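Local coordinates for putative Lipoprotein (Shewanella oneidensis, PDB 3U24), which is of unknown function but binds zinc and belongs to a family in the zinc-metallopeptidase clan MA, consistent with a metal-dependent hydrolase-like role, at residues A301-Q304 and L305-L309; V323-Q326 and I327-I331; E396-H399 and W400-Q403; E439-A442 and V443-E446; E460-L463 and M464-W468. All coordinates share one frame; numbering follows the deposited sequence.

In the fold
From the N terminus the five contacts follow one another in series; none nests within or crosses another, because each joins neighbouring turns of the same stretch of chain. Interaction 1 lies on helix 298-309 and interaction 2 on helix 319-337. Interaction 3 rounds the short turn between helices 387-396 and 401-409, the one place where a loop is closed. Interactions 4 and 5 sit on the successive helices 435-451 and 459-485. Interaction 3 packs against interactions 1, 2 and 5. Leu463 of interaction 5 meets Leu305 and Leu309 of interaction 1, and Glu446 of interaction 4 meets Trp468 of interaction 5, so these segments pack into one mainly helical region.

Interaction 1: residues A301-Q304 and L305-L309; sequences AIRQ and LIDKL
Arg303 and Asp307 meet across one helical turn, their chains crossing at a slant and the guanidinium and carboxylate planes turned 84° against each other. The arginine chain sets out with CG anti to the backbone N (chi1 179°) and then bends at chi2, which carries its end along the helix toward the acid. Asp307 comes to the edge of the guanidinium, close to its plane, and the salt bridge runs from Arg303 NE to Asp307 OD1 at 3.5 Å, a weak hydrogen bond. A water completes the link: it donates to Asp307 OD2 and accepts, weakly, from Arg303 NH2 at 2.8 Å. One residue earlier in each case, Ile302 and Ile306 lie side by side and point the same way, Ile302 CG2 touching Ile306 CD1 at 3.7 Å. Both branched chains meet Met278 of helix 260-289, so this is the apolar flank of helix 298-309. Beneath the side chains, successive i to i+4 backbone bonds hold the turns together, among them Leu305 N to Ala301 O at 3.0 Å and Ile306 N to Ile302 O at 2.9 Å. Arg303 NH1 reaches further, to a weak bond with Gln502 O, and the arginine side chain lies about 7 Å from a bound calcium ion. The chemistry is that of a weak direct ion pair backed by a water bridge: the opposite charges probably steady each other across the turn, adding to the i to i+4 backbone bonds.

Interaction 2: residues V323-Q326 and I327-I331; sequences VRKQ and IPELI
Lys325 runs out with CG anti to its own backbone N (chi1 178°) and stays extended until a final bend at chi4 (-65°), which turns NZ toward Glu329. The glutamate is extended beyond CG, and the two chains cross obliquely over the outer surface of one turn. As a salt bridge, Lys325 NZ bonds Glu329 OE2 at 2.9 Å on the syn side, 28° out of the carboxylate plane; the nearest lysine side-chain atom lies about 3 Å from a bound zinc ion. On another face Val323 CG1 rests against Ile327 CD1 at 4.1 Å. The amide of Gln326 is held from outside: OE1 by Asn406 ND2 and NE2 by OE2 of Glu322, a zinc-binding residue. Pro328 has no N-H to give to Arg324 O; its CD lies 3.1 Å from that oxygen. The i to i+4 ladder is picked up again by Leu330 N on Gln326 O, while Glu329 N makes a weak i to i+3 bond to the same oxygen. This is a proline-kinked amphipathic helix, with an i to i+4 Lys-Glu salt bridge on its polar side and apolar residues turned to the protein, Val323 and Leu330 on helix 401-409, Ile327 on strand 376-379.

Interaction 3: residues E396-H399 and W400-Q403; sequences EYNH and WILQ. With ZN (zinc ion), chain I; ZN (zinc ion), chain G.
Asn398 and Ile401 are joined by a capping bond where the chain turns into helix 401-409. Among the polar contacts, Asn398 OD1 accepts from Ile401 N at 3.1 Å, with the donor well above the carbonyl plane, and more weakly from Trp400 N. Asn398 CG sits between the backbone N and the carbonyl carbon (chi1 61°), which folds the amide back over the first turn; its ND2 is spent on Arg395 O. The backbone adds Leu402 N to Asn398 O, and the amide of Gln403 gives NE2 to His399 O at 2.9 Å while OE1 is held by Tyr454. Aromatic contact comes from the imidazole of His399, which turns its edge to the face of Trp400 in a T-shaped pair, ring centroids 4.9 Å apart and planes at 88°. His399 CB also lies over the six-membered ring, a CH-pi contact. Gln403 NE2 lies over one face of the imidazole, 3.8 Å from His399 NE2. Apolar packing is lighter: Ile401 CG2 lies 3.9 Å from CD1 of Tyr397, the residue at the centre of an inverse gamma turn. Metal bonding uses both imidazole nitrogens, one zinc on His399 NE2 at 2.1 Å and another on His399 ND1 at 2.4 Å. Water 2, bound to the NE2 zinc, accepts from Gln403 NE2 at 3.1 Å. The tryptophan and glutamine contacts thus restrict the rotation of a ring that serves two cations through both its nitrogens, with waters as the other identified ligands.

Interaction 4: residues E439-A442 and V443-E446; sequences EGWA and VYTE. With ZN (zinc ion), chain F.
Trp441 and Thr445 form the dense part of this buried turn. The threonine methyl CG2 sits over one face of the indole, 3.7 Å from the centroid of the five-membered ring and offset toward its rim, in a CH-pi contact. Thr445 OG1 lies between its backbone N and carbonyl carbon (chi1 64°), which points the hydroxyl back along the helix to donate to Ala442 O at 2.7 Å. With Trp441 CG anti to the backbone N (chi1 170°), the indole lies beside Tyr444, where Trp441 CZ3 meets Tyr444 CE2 at 3.8 Å with the rings inclined by 40°. The backbone here is regular, Tyr444 N bonding Gly440 O at 2.8 Å. Looser is the other end, where the partly exposed Glu439 makes little side-chain contact across the turn and bends at chi2 instead to grip a zinc ion with both oxygens, OE1 at 2.1 Å and OE2 at 2.4 Å. A water also binds the zinc, and His408 and His414 complete the site. Glu446 reaches the same site as a second-shell residue, OE2 accepting from His408 ND1. Helix 435-451 packs between helix 401-409, which meets Ala442, Val443 and Thr445, and helix 523-542, which covers Val443 and Tyr444, while Trp441 and Ala442 also touch helix 414-423.

Interaction 5: residues E460-L463 and M464-W468; sequences EMWL and MYYKW
Trp462 and Tyr466 meet one turn apart on helix 459-485, and Trp462 has the most surface covered by the contact. The indole turns its edge toward the face of the phenol ring in an offset edge-to-face pair, planes at 64° and centroids 5.8 Å apart. Both side chains leave the helix beside their backbone N (chi1 -80° and -75°), and their different chi2 values set the inclination of the rings. Trp462 CE3 is the touching corner, 3.7 Å from Tyr466 CZ and 3.4 Å from Tyr466 OH, which lies at the indole edge. Tyr466 CD2 meanwhile lies 3.1 Å from Trp462 O, the same oxygen that accepts Tyr466 N at 2.9 Å. Met464, modelled as selenomethionine, follows: its CG lies 3.3 Å from Glu460 O, and bends at chi2 and chi3 carry the selenium end off to Asn398. Leu463, well covered too, sends its branch away to Leu305 and Leu309 of helix 298-309, while Leu463 O takes Lys467 N at 3.2 Å. The surrounding helices receive the other sides: Tyr466 packs on helix 260-289, Trp462 and Tyr465 on Leu450 of helix 435-451. An i to i+4 aromatic pair on a long helix whose other side chains pack on helices 260-289, 298-309 and 435-451 fits the mainly helical architecture of this DUF885 protein.

Interaction 1: residues A301-Q304 and L305-L309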
# COMPACT_ATOMS: atom_id res chain seq x y z
N ALA A 301 -23.21 -14.56 -19.03
CA ALA A 301 -23.38 -13.50 -20.03
C ALA A 301 -22.43 -12.31 -19.80
O ALA A 301 -21.74 -11.86 -20.72
CB ALA A 301 -24.82 -13.02 -20.01
N ILE A 302 -22.42 -11.77 -18.59
CA ILE A 302 -21.54 -10.60 -18.29
C ILE A 302 -20.07 -10.96 -18.53
O ILE A 302 -19.36 -10.20 -19.17
CB ILE A 302 -21.74 -10.12 -16.86
CG1 ILE A 302 -23.14 -9.50 -16.69
CG2 ILE A 302 -20.67 -9.12 -16.45
CD1 ILE A 302 -23.53 -9.32 -15.24
N ARG A 303 -19.65 -12.13 -18.07
CA ARG A 303 -18.28 -12.63 -18.23
C ARG A 303 -17.90 -12.77 -19.71
O ARG A 303 -16.79 -12.43 -20.10
CB ARG A 303 -18.08 -13.96 -17.47
CG ARG A 303 -16.69 -14.61 -17.58
CD ARG A 303 -15.58 -13.67 -17.03
NE ARG A 303 -14.21 -14.22 -17.13
CZ ARG A 303 -13.52 -14.83 -16.15
NH1 ARG A 303 -14.03 -15.02 -14.93
NH2 ARG A 303 -12.29 -15.27 -16.41
N GLN A 304 -18.85 -13.20 -20.53
CA GLN A 304 -18.56 -13.41 -21.94
C GLN A 304 -18.48 -12.11 -22.71
O GLN A 304 -17.61 -11.95 -23.56
CB GLN A 304 -19.57 -14.40 -22.57
CG GLN A 304 -19.27 -15.86 -22.21
CD GLN A 304 -20.31 -16.87 -22.69
OE1 GLN A 304 -21.20 -16.55 -23.49
NE2 GLN A 304 -20.21 -18.10 -22.19
N LEU A 305 -19.39 -11.20 -22.43
CA LEU A 305 -19.32 -9.88 -23.04
C LEU A 305 -18.04 -9.21 -22.62
O LEU A 305 -17.33 -8.69 -23.43
CB LEU A 305 -20.52 -9.01 -22.64
CG LEU A 305 -20.60 -7.58 -23.20
CD1 LEU A 305 -20.42 -7.57 -24.72
CD2 LEU A 305 -21.92 -6.96 -22.81
N ILE A 306 -17.69 -9.27 -21.35
CA ILE A 306 -16.44 -8.62 -20.91
C ILE A 306 -15.24 -9.23 -21.63
O ILE A 306 -14.37 -8.50 -22.10
CB ILE A 306 -16.26 -8.73 -19.38
CG1 ILE A 306 -17.23 -7.76 -18.67
CG2 ILE A 306 -14.81 -8.42 -18.93
CD1 ILE A 306 -17.21 -7.92 -17.15
N ASP A 307 -15.19 -10.56 -21.74
CA ASP A 307 -14.02 -11.22 -22.40
C ASP A 307 -13.86 -10.77 -23.87
O ASP A 307 -12.75 -10.61 -24.37
CB ASP A 307 -14.12 -12.77 -22.36
CG ASP A 307 -13.86 -13.36 -20.95
OD1 ASP A 307 -13.25 -12.66 -20.08
OD2 ASP A 307 -14.31 -14.54 -20.75
N LYS A 308 -14.99 -10.57 -24.52
CA LYS A 308 -15.04 -10.09 -25.88
C LYS A 308 -14.61 -8.63 -26.03
O LYS A 308 -13.86 -8.28 -26.95
CB LYS A 308 -16.48 -10.24 -26.39
CG LYS A 308 -16.77 -9.66 -27.78
CD LYS A 308 -15.97 -10.27 -28.91
CE LYS A 308 -16.66 -9.99 -30.24
NZ LYS A 308 -15.73 -10.13 -31.39
N LEU A 309 -15.14 -7.76 -25.18
CA LEU A 309 -14.73 -6.36 -25.19
C LEU A 309 -13.24 -6.22 -24.88
O LEU A 309 -12.57 -5.36 -25.44
CB LEU A 309 -15.55 -5.53 -24.22
CG LEU A 309 -17.04 -5.39 -24.54
CD1 LEU A 309 -17.77 -4.66 -23.41
CD2 LEU A 309 -17.23 -4.69 -25.89
O HOH W 1 -12.87 -15.72 -19.10

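Interaction 2: residues V323-Q326 and I327-I331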
# COMPACT_ATOMS: atom_id res chain seq x y z
N VAL A 323 -0.43 6.06 -23.40
CA VAL A 323 -0.46 6.70 -22.11
C VAL A 323 -0.10 8.16 -22.19
O VAL A 323 -0.81 8.99 -21.60
CB VAL A 323 0.43 5.99 -21.06
CG1 VAL A 323 0.32 6.72 -19.74
CG2 VAL A 323 -0.01 4.54 -20.86
N ARG A 324 0.97 8.51 -22.92
CA ARG A 324 1.36 9.92 -23.07
C ARG A 324 0.28 10.74 -23.75
O ARG A 324 0.06 11.90 -23.44
CB ARG A 324 2.61 10.08 -23.93
CG ARG A 324 3.91 9.62 -23.33
CD ARG A 324 5.14 10.27 -24.00
NE ARG A 324 6.30 9.88 -23.23
CZ ARG A 324 7.07 8.83 -23.50
NH1 ARG A 324 6.90 8.10 -24.59
NH2 ARG A 324 8.06 8.54 -22.67
N LYS A 325 -0.37 10.15 -24.73
CA LYS A 325 -1.46 10.82 -25.44
C LYS A 325 -2.68 11.08 -24.51
O LYS A 325 -3.31 12.16 -24.55
CB LYS A 325 -1.83 9.97 -26.67
CG LYS A 325 -2.97 10.46 -27.54
CD LYS A 325 -3.22 9.49 -28.70
CE LYS A 325 -4.44 9.91 -29.54
NZ LYS A 325 -5.71 9.82 -28.76
N GLN A 326 -2.95 10.13 -23.61
CA GLN A 326 -4.16 10.19 -22.77
C GLN A 326 -4.07 11.25 -21.68
O GLN A 326 -5.07 11.91 -21.38
CB GLN A 326 -4.50 8.84 -22.14
CG GLN A 326 -5.20 7.92 -23.11
CD GLN A 326 -5.67 6.64 -22.50
OE1 GLN A 326 -5.76 6.51 -21.26
NE2 GLN A 326 -5.97 5.66 -23.34
N ILE A 327 -2.89 11.44 -21.11
CA ILE A 327 -2.80 12.33 -19.99
C ILE A 327 -3.27 13.76 -20.35
O ILE A 327 -4.11 14.32 -19.61
CB ILE A 327 -1.41 12.24 -19.32
CG1 ILE A 327 -1.31 10.88 -18.64
CG2 ILE A 327 -1.26 13.34 -18.25
CD1 ILE A 327 0.07 10.54 -18.16
N PRO A 328 -2.79 14.34 -21.48
CA PRO A 328 -3.32 15.64 -21.84
C PRO A 328 -4.79 15.64 -22.19
O PRO A 328 -5.42 16.68 -22.08
CB PRO A 328 -2.47 16.08 -23.07
CG PRO A 328 -1.28 15.15 -23.12
CD PRO A 328 -1.42 14.14 -21.98
N GLU A 329 -5.34 14.51 -22.60
CA GLU A 329 -6.78 14.42 -22.84
C GLU A 329 -7.58 14.49 -21.52
O GLU A 329 -8.64 15.09 -21.45
CB GLU A 329 -7.16 13.15 -23.62
CG GLU A 329 -6.78 13.18 -25.12
CD GLU A 329 -6.95 11.82 -25.84
OE1 GLU A 329 -7.12 10.75 -25.19
OE2 GLU A 329 -6.89 11.83 -27.10
N LEU A 330 -7.05 13.88 -20.48
CA LEU A 330 -7.68 13.93 -19.16
C LEU A 330 -7.57 15.36 -18.60
O LEU A 330 -8.54 15.85 -18.00
CB LEU A 330 -7.04 12.90 -18.19
CG LEU A 330 -7.20 11.40 -18.59
CD1 LEU A 330 -6.38 10.52 -17.68
CD2 LEU A 330 -8.66 10.96 -18.58
N ILE A 331 -6.40 16.00 -18.78
CA ILE A 331 -6.18 17.37 -18.35
C ILE A 331 -7.23 18.27 -19.00
O ILE A 331 -7.89 19.07 -18.31
CB ILE A 331 -4.75 17.88 -18.67
CG1 ILE A 331 -3.70 17.13 -17.82
CG2 ILE A 331 -4.62 19.43 -18.46
CD1 ILE A 331 -2.27 17.45 -18.23

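Interaction 3: residues E396-H399 and W400-Q403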
# COMPACT_ATOMS: atom_id res chain seq x y z
N GLU A 396 -6.35 -7.10 -19.84
CA GLU A 396 -6.64 -6.51 -18.54
C GLU A 396 -6.68 -4.98 -18.73
O GLU A 396 -7.69 -4.32 -18.39
CB GLU A 396 -5.52 -6.90 -17.55
CG GLU A 396 -5.96 -7.50 -16.22
CD GLU A 396 -4.89 -7.35 -15.14
OE1 GLU A 396 -3.78 -7.96 -15.28
OE2 GLU A 396 -5.16 -6.62 -14.15
N TYR A 397 -5.62 -4.42 -19.31
CA TYR A 397 -5.53 -2.95 -19.55
C TYR A 397 -6.00 -2.54 -20.94
O TYR A 397 -5.30 -1.88 -21.70
CB TYR A 397 -4.16 -2.40 -19.16
CG TYR A 397 -3.87 -2.69 -17.71
CD1 TYR A 397 -4.38 -1.88 -16.69
CD2 TYR A 397 -3.12 -3.78 -17.35
CE1 TYR A 397 -4.14 -2.16 -15.36
CE2 TYR A 397 -2.89 -4.08 -16.02
CZ TYR A 397 -3.40 -3.27 -15.03
OH TYR A 397 -3.14 -3.60 -13.72
N ASN A 398 -7.26 -2.88 -21.20
CA ASN A 398 -7.87 -2.74 -22.51
C ASN A 398 -8.29 -1.27 -22.86
O ASN A 398 -7.94 -0.34 -22.16
CB ASN A 398 -9.02 -3.74 -22.58
CG ASN A 398 -10.08 -3.48 -21.52
OD1 ASN A 398 -10.64 -2.39 -21.49
ND2 ASN A 398 -10.32 -4.47 -20.60
N HIS A 399 -9.00 -1.06 -23.95
CA HIS A 399 -9.29 0.30 -24.44
C HIS A 399 -9.93 1.16 -23.37
O HIS A 399 -9.62 2.35 -23.24
CB HIS A 399 -10.22 0.20 -25.66
CG HIS A 399 -10.69 1.53 -26.20
ND1 HIS A 399 -9.88 2.36 -26.91
CD2 HIS A 399 -11.93 2.14 -26.13
CE1 HIS A 399 -10.57 3.45 -27.24
NE2 HIS A 399 -11.81 3.33 -26.76
N TRP A 400 -10.82 0.57 -22.60
CA TRP A 400 -11.47 1.27 -21.50
C TRP A 400 -10.69 1.29 -20.20
O TRP A 400 -10.57 2.36 -19.57
CB TRP A 400 -12.84 0.71 -21.27
CG TRP A 400 -13.71 0.79 -22.53
CD1 TRP A 400 -14.47 1.86 -22.94
CD2 TRP A 400 -13.86 -0.22 -23.58
NE1 TRP A 400 -15.11 1.57 -24.12
CE2 TRP A 400 -14.79 0.34 -24.55
CE3 TRP A 400 -13.34 -1.46 -23.81
CZ2 TRP A 400 -15.15 -0.33 -25.70
CZ3 TRP A 400 -13.74 -2.15 -24.94
CH2 TRP A 400 -14.62 -1.60 -25.86
N ILE A 401 -10.15 0.16 -19.79
CA ILE A 401 -9.53 0.07 -18.48
C ILE A 401 -8.25 0.91 -18.44
O ILE A 401 -7.92 1.45 -17.41
CB ILE A 401 -9.24 -1.39 -18.06
CG1 ILE A 401 -10.55 -2.16 -17.77
CG2 ILE A 401 -8.26 -1.48 -16.90
CD1 ILE A 401 -11.45 -1.64 -16.67
N LEU A 402 -7.54 1.01 -19.55
CA LEU A 402 -6.36 1.85 -19.61
C LEU A 402 -6.67 3.34 -19.29
O LEU A 402 -5.89 4.01 -18.67
CB LEU A 402 -5.69 1.71 -20.98
CG LEU A 402 -4.38 2.49 -21.16
CD1 LEU A 402 -3.39 2.19 -20.02
CD2 LEU A 402 -3.79 2.25 -22.55
N GLN A 403 -7.86 3.81 -19.70
CA GLN A 403 -8.27 5.18 -19.45
C GLN A 403 -8.60 5.34 -17.95
O GLN A 403 -8.13 6.26 -17.28
CB GLN A 403 -9.49 5.51 -20.30
CG GLN A 403 -9.27 5.49 -21.82
CD GLN A 403 -10.57 5.81 -22.56
OE1 GLN A 403 -11.11 6.90 -22.42
NE2 GLN A 403 -11.10 4.85 -23.33
ZN ZN I . -7.58 2.08 -27.58
ZN ZN G . -13.34 4.68 -27.04
O HOH W 2 -13.75 5.16 -24.89
O HOH W 3 -15.18 3.52 -27.40
O HOH W 4 -6.16 1.89 -25.87

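Interaction 4: residues E439-A442 and V443-E446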
# COMPACT_ATOMS: atom_id res chain seq x y z
N GLU A 439 -5.60 6.11 -1.47
CA GLU A 439 -6.23 5.18 -2.40
C GLU A 439 -7.71 5.48 -2.63
O GLU A 439 -8.17 5.42 -3.78
CB GLU A 439 -6.06 3.73 -1.95
CG GLU A 439 -4.67 3.22 -2.23
CD GLU A 439 -4.31 3.26 -3.73
OE1 GLU A 439 -5.22 3.21 -4.61
OE2 GLU A 439 -3.09 3.33 -4.01
N GLY A 440 -8.45 5.77 -1.55
CA GLY A 440 -9.87 6.11 -1.68
C GLY A 440 -10.12 7.27 -2.63
O GLY A 440 -11.04 7.23 -3.43
N TRP A 441 -9.27 8.29 -2.56
CA TRP A 441 -9.34 9.40 -3.49
C TRP A 441 -9.19 8.91 -4.92
O TRP A 441 -9.98 9.30 -5.81
CB TRP A 441 -8.28 10.47 -3.17
CG TRP A 441 -8.21 11.47 -4.26
CD1 TRP A 441 -7.31 11.52 -5.31
CD2 TRP A 441 -9.16 12.56 -4.53
NE1 TRP A 441 -7.60 12.55 -6.16
CE2 TRP A 441 -8.70 13.21 -5.75
CE3 TRP A 441 -10.29 13.05 -3.89
CZ2 TRP A 441 -9.36 14.30 -6.29
CZ3 TRP A 441 -10.96 14.12 -4.47
CH2 TRP A 441 -10.50 14.74 -5.63
N ALA A 442 -8.18 8.08 -5.19
CA ALA A 442 -7.94 7.65 -6.55
C ALA A 442 -9.12 6.85 -7.06
O ALA A 442 -9.53 7.08 -8.18
CB ALA A 442 -6.66 6.85 -6.67
N VAL A 443 -9.68 5.95 -6.25
CA VAL A 443 -10.90 5.17 -6.63
C VAL A 443 -12.13 6.07 -6.86
O VAL A 443 -12.86 5.93 -7.84
CB VAL A 443 -11.19 4.07 -5.60
CG1 VAL A 443 -12.45 3.23 -5.94
CG2 VAL A 443 -9.94 3.18 -5.45
N TYR A 444 -12.30 7.03 -5.97
CA TYR A 444 -13.38 8.04 -6.08
C TYR A 444 -13.28 8.76 -7.41
O TYR A 444 -14.29 8.92 -8.13
CB TYR A 444 -13.35 9.00 -4.91
CG TYR A 444 -14.11 10.27 -5.16
CD1 TYR A 444 -15.49 10.31 -5.03
CD2 TYR A 444 -13.46 11.41 -5.60
CE1 TYR A 444 -16.18 11.49 -5.30
CE2 TYR A 444 -14.15 12.55 -5.88
CZ TYR A 444 -15.51 12.59 -5.73
OH TYR A 444 -16.18 13.77 -6.01
N THR A 445 -12.07 9.12 -7.84
CA THR A 445 -11.98 9.90 -9.08
C THR A 445 -12.48 9.15 -10.32
O THR A 445 -13.03 9.76 -11.25
CB THR A 445 -10.60 10.50 -9.36
OG1 THR A 445 -9.65 9.45 -9.54
CG2 THR A 445 -10.19 11.45 -8.25
N GLU A 446 -12.33 7.84 -10.33
CA GLU A 446 -12.82 7.04 -11.42
C GLU A 446 -14.36 7.22 -11.56
O GLU A 446 -14.88 7.51 -12.64
CB GLU A 446 -12.47 5.56 -11.22
CG GLU A 446 -11.02 5.30 -10.84
CD GLU A 446 -10.78 3.91 -10.25
OE1 GLU A 446 -11.76 3.15 -10.10
OE2 GLU A 446 -9.62 3.58 -9.93
ZN ZN F . -3.95 3.63 -6.28
O HOH W 5 -2.41 2.54 -7.28

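Interaction 5: residues E460-L463 and M464-W468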
# COMPACT_ATOMS: atom_id res chain seq x y z
N GLU A 460 -20.21 0.57 -22.82
CA GLU A 460 -18.99 -0.27 -22.75
C GLU A 460 -18.05 0.20 -21.62
O GLU A 460 -17.50 -0.59 -20.87
CB GLU A 460 -18.23 -0.26 -24.10
CG GLU A 460 -18.87 -1.07 -25.25
CD GLU A 460 -19.97 -0.34 -26.04
OE1 GLU A 460 -20.43 0.77 -25.62
OE2 GLU A 460 -20.37 -0.88 -27.09
N MSE A 461 -17.87 1.51 -21.55
CA MSE A 461 -17.01 2.15 -20.57
C MSE A 461 -17.57 1.87 -19.19
O MSE A 461 -16.84 1.43 -18.31
CB MSE A 461 -16.92 3.66 -20.83
CG MSE A 461 -16.24 4.48 -19.71
SE MSE A 461 -14.36 3.99 -19.54
CE MSE A 461 -13.78 5.28 -20.87
N TRP A 462 -18.85 2.10 -18.99
CA TRP A 462 -19.46 1.80 -17.69
C TRP A 462 -19.34 0.35 -17.28
O TRP A 462 -19.04 0.04 -16.12
CB TRP A 462 -20.90 2.29 -17.62
CG TRP A 462 -20.92 3.78 -17.35
CD1 TRP A 462 -20.59 4.81 -18.23
CD2 TRP A 462 -21.21 4.44 -16.09
NE1 TRP A 462 -20.66 6.01 -17.61
CE2 TRP A 462 -21.03 5.86 -16.33
CE3 TRP A 462 -21.59 4.02 -14.84
CZ2 TRP A 462 -21.24 6.80 -15.34
CZ3 TRP A 462 -21.79 4.97 -13.84
CH2 TRP A 462 -21.63 6.33 -14.08
N LEU A 463 -19.53 -0.55 -18.23
CA LEU A 463 -19.46 -1.97 -17.92
C LEU A 463 -18.06 -2.32 -17.41
O LEU A 463 -17.93 -3.05 -16.42
CB LEU A 463 -19.81 -2.79 -19.16
CG LEU A 463 -19.77 -4.31 -19.05
CD1 LEU A 463 -20.70 -4.78 -17.95
CD2 LEU A 463 -20.10 -4.95 -20.40
N MSE A 464 -17.03 -1.80 -18.10
CA MSE A 464 -15.66 -2.07 -17.77
C MSE A 464 -15.29 -1.42 -16.44
O MSE A 464 -14.62 -2.04 -15.63
CB MSE A 464 -14.71 -1.60 -18.88
CG MSE A 464 -14.77 -2.40 -20.17
SE MSE A 464 -14.42 -4.38 -19.98
CE MSE A 464 -13.03 -4.38 -18.72
N TYR A 465 -15.73 -0.19 -16.22
CA TYR A 465 -15.58 0.45 -14.92
C TYR A 465 -16.16 -0.41 -13.79
O TYR A 465 -15.55 -0.58 -12.73
CB TYR A 465 -16.23 1.84 -14.87
CG TYR A 465 -16.42 2.30 -13.44
CD1 TYR A 465 -15.33 2.67 -12.67
CD2 TYR A 465 -17.64 2.28 -12.85
CE1 TYR A 465 -15.48 3.09 -11.35
CE2 TYR A 465 -17.81 2.64 -11.53
CZ TYR A 465 -16.72 3.06 -10.78
OH TYR A 465 -16.86 3.42 -9.46
N TYR A 466 -17.36 -0.91 -13.99
CA TYR A 466 -17.98 -1.73 -12.97
C TYR A 466 -17.16 -2.99 -12.64
O TYR A 466 -17.06 -3.35 -11.45
CB TYR A 466 -19.38 -2.10 -13.36
CG TYR A 466 -20.41 -0.98 -13.22
CD1 TYR A 466 -20.47 -0.21 -12.08
CD2 TYR A 466 -21.36 -0.77 -14.22
CE1 TYR A 466 -21.45 0.76 -11.93
CE2 TYR A 466 -22.31 0.23 -14.11
CZ TYR A 466 -22.37 0.97 -12.95
OH TYR A 466 -23.31 1.95 -12.83
N LYS A 467 -16.53 -3.63 -13.62
CA LYS A 467 -15.73 -4.82 -13.31
C LYS A 467 -14.56 -4.41 -12.42
O LYS A 467 -14.22 -5.10 -11.43
CB LYS A 467 -15.21 -5.56 -14.57
CG LYS A 467 -14.12 -6.59 -14.27
CD LYS A 467 -13.43 -7.10 -15.53
CE LYS A 467 -12.31 -8.12 -15.23
NZ LYS A 467 -10.95 -7.47 -15.08
N TRP A 468 -13.97 -3.28 -12.79
CA TRP A 468 -12.89 -2.67 -12.02
C TRP A 468 -13.32 -2.31 -10.61
O TRP A 468 -12.64 -2.62 -9.66
CB TRP A 468 -12.44 -1.45 -12.79
CG TRP A 468 -11.14 -0.81 -12.42
CD1 TRP A 468 -10.96 0.40 -11.76
CD2 TRP A 468 -9.79 -1.25 -12.79
NE1 TRP A 468 -9.61 0.71 -11.67
CE2 TRP A 468 -8.87 -0.23 -12.27
CE3 TRP A 468 -9.27 -2.35 -13.46
CZ2 TRP A 468 -7.50 -0.33 -12.41
CZ3 TRP A 468 -7.89 -2.45 -13.59
CH2 TRP A 468 -7.03 -1.45 -13.09